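Local coordinates for hypothetical protein (Archaeoglobus fulgidus, PDB 2OGK), which is of unknown function, a member of an archaeal family that resembles RNA-binding proteins in structure but is unlikely to bind RNA, at residues D[11-16]-D[117-122]. Residues are numbered along the deposited sequence; the frame is centred on the assembly and turned at random.
Sequences VSAVVH and DPIAVK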
loop_
_atom_site.group_PDB
_atom_site.type_symbol
_atom_site.label_atom_id
_atom_site.label_comp_id
_atom_site.label_asym_id
_atom_site.label_seq_id
_atom_site.Cartn_x
_atom_site.Cartn_y
_atom_site.Cartn_z
ATOM N N VAL D 11 -5.560 -3.728 -9.715
ATOM C CA VAL D 11 -5.643 -5.106 -9.224
ATOM C C VAL D 11 -4.320 -5.806 -9.511
ATOM O O VAL D 11 -3.949 -5.995 -10.665
ATOM C CB VAL D 11 -6.779 -5.894 -9.922
ATOM C CG1 VAL D 11 -6.717 -7.349 -9.526
ATOM C CG2 VAL D 11 -8.136 -5.312 -9.544
ATOM N N SER D 12 -3.615 -6.199 -8.458
ATOM C CA SER D 12 -2.333 -6.846 -8.638
ATOM C C SER D 12 -2.077 -8.074 -7.781
ATOM O O SER D 12 -2.703 -8.288 -6.743
ATOM C CB SER D 12 -1.228 -5.829 -8.405
ATOM O OG SER D 12 -1.511 -5.087 -7.237
ATOM N N ALA D 13 -1.130 -8.875 -8.256
ATOM C CA ALA D 13 -0.707 -10.105 -7.604
ATOM C C ALA D 13 0.740 -10.368 -8.010
ATOM O O ALA D 13 1.263 -9.735 -8.929
ATOM C CB ALA D 13 -1.594 -11.262 -8.034
ATOM N N VAL D 14 1.384 -11.291 -7.309
ATOM C CA VAL D 14 2.763 -11.648 -7.604
ATOM C C VAL D 14 2.844 -13.120 -7.996
ATOM O O VAL D 14 2.048 -13.950 -7.536
ATOM C CB VAL D 14 3.682 -11.380 -6.395
ATOM C CG1 VAL D 14 5.016 -12.066 -6.582
ATOM C CG2 VAL D 14 3.901 -9.896 -6.250
ATOM N N VAL D 15 3.802 -13.428 -8.865
ATOM C CA VAL D 15 4.010 -14.787 -9.337
ATOM C C VAL D 15 5.394 -15.243 -8.902
ATOM O O VAL D 15 6.408 -14.650 -9.279
ATOM C CB VAL D 15 3.911 -14.873 -10.874
ATOM C CG1 VAL D 15 3.788 -16.314 -11.299
ATOM C CG2 VAL D 15 2.714 -14.081 -11.364
ATOM N N HIS D 16 5.419 -16.298 -8.098
ATOM C CA HIS D 16 6.667 -16.854 -7.598
ATOM C C HIS D 16 7.236 -17.907 -8.558
ATOM O O HIS D 16 6.514 -18.458 -9.394
ATOM C CB HIS D 16 6.438 -17.461 -6.212
ATOM C CG HIS D 16 5.857 -16.499 -5.224
ATOM N ND1 HIS D 16 6.489 -15.326 -4.868
ATOM C CD2 HIS D 16 4.700 -16.529 -4.524
ATOM C CE1 HIS D 16 5.745 -14.676 -3.991
ATOM N NE2 HIS D 16 4.654 -15.383 -3.765
ATOM N N ASP D 117 0.255 -13.420 0.768
ATOM C CA ASP D 117 0.326 -13.321 -0.683
ATOM C C ASP D 117 -1.093 -13.311 -1.237
ATOM O O ASP D 117 -1.661 -14.357 -1.584
ATOM C CB ASP D 117 1.147 -14.479 -1.267
ATOM C CG ASP D 117 1.174 -14.479 -2.793
ATOM O OD1 ASP D 117 1.600 -13.476 -3.405
ATOM O OD2 ASP D 117 0.770 -15.502 -3.386
ATOM N N PRO D 118 -1.697 -12.113 -1.298
ATOM C CA PRO D 118 -3.056 -11.951 -1.804
ATOM C C PRO D 118 -3.074 -11.200 -3.125
ATOM O O PRO D 118 -2.027 -10.939 -3.730
ATOM C CB PRO D 118 -3.701 -11.132 -0.708
ATOM C CG PRO D 118 -2.612 -10.114 -0.464
ATOM C CD PRO D 118 -1.322 -10.940 -0.485
ATOM N N ILE D 119 -4.290 -10.864 -3.553
ATOM C CA ILE D 119 -4.523 -10.092 -4.767
ATOM C C ILE D 119 -4.939 -8.714 -4.253
ATOM O O ILE D 119 -6.015 -8.552 -3.670
ATOM C CB ILE D 119 -5.654 -10.713 -5.637
ATOM C CG1 ILE D 119 -5.184 -12.069 -6.199
ATOM C CG2 ILE D 119 -6.037 -9.755 -6.772
ATOM C CD1 ILE D 119 -6.228 -12.839 -7.009
ATOM N N ALA D 120 -4.061 -7.737 -4.443
ATOM C CA ALA D 120 -4.306 -6.380 -3.989
ATOM C C ALA D 120 -5.215 -5.600 -4.927
ATOM O O ALA D 120 -4.999 -5.553 -6.136
ATOM C CB ALA D 120 -2.984 -5.647 -3.822
ATOM N N VAL D 121 -6.226 -4.971 -4.344
ATOM C CA VAL D 121 -7.178 -4.176 -5.099
ATOM C C VAL D 121 -7.271 -2.765 -4.530
ATOM O O VAL D 121 -7.977 -2.551 -3.552
ATOM C CB VAL D 121 -8.590 -4.807 -5.041
ATOM C CG1 VAL D 121 -9.573 -3.988 -5.872
ATOM C CG2 VAL D 121 -8.536 -6.248 -5.531
ATOM N N LYS D 122 -6.550 -1.810 -5.115
ATOM C CA LYS D 122 -6.640 -0.427 -4.650
ATOM C C LYS D 122 -7.685 0.279 -5.504
ATOM O O LYS D 122 -7.979 -0.137 -6.621
ATOM C CB LYS D 122 -5.320 0.353 -4.784
ATOM C CG LYS D 122 -4.113 -0.405 -5.242
ATOM C CD LYS D 122 -3.533 -1.271 -4.151
ATOM C CE LYS D 122 -2.535 -2.272 -4.748
ATOM N NZ LYS D 122 -3.120 -3.185 -5.829
#
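V11 overlaps I119 and V121 on one face of the sheet: CG1 meets CG2 of I119 at 3.7 Å, and CG2 lies beside CG2 of V121. A13 CB adds a looser touch on I119 CG1, and I28 of helix 21-29 packs on both A13 and I119. The strands run antiparallel, and S12 and A120 form a hydrogen-bonded pair: S12 N gives a nearly straight bond of 2.8 Å to A120 O, and A120 N returns a more bent bond to S12 O, 2.7 Å long. On the other face, the K122 chain bends at chi2 and chi4 and returns across the pair, bringing NZ to 2.9 Å from S12 OG, with weak bonds to A120 O and R10 O. An alanine in place of K122 would probably leave S12 OG without its ammonium donor and both carbonyls without their weak bonds. Where the strands diverge, the H16 ring and D117 carboxylate meet tip to tip, NE2 3.6 Å from OD1 with their planes 51° apart, while K102 holds OD2 in a salt bridge. The contact thus joins two inner strands with an apolar face and a polar one, where one ammonium bonds to a hydroxyl and more weakly to two backbone carbonyls.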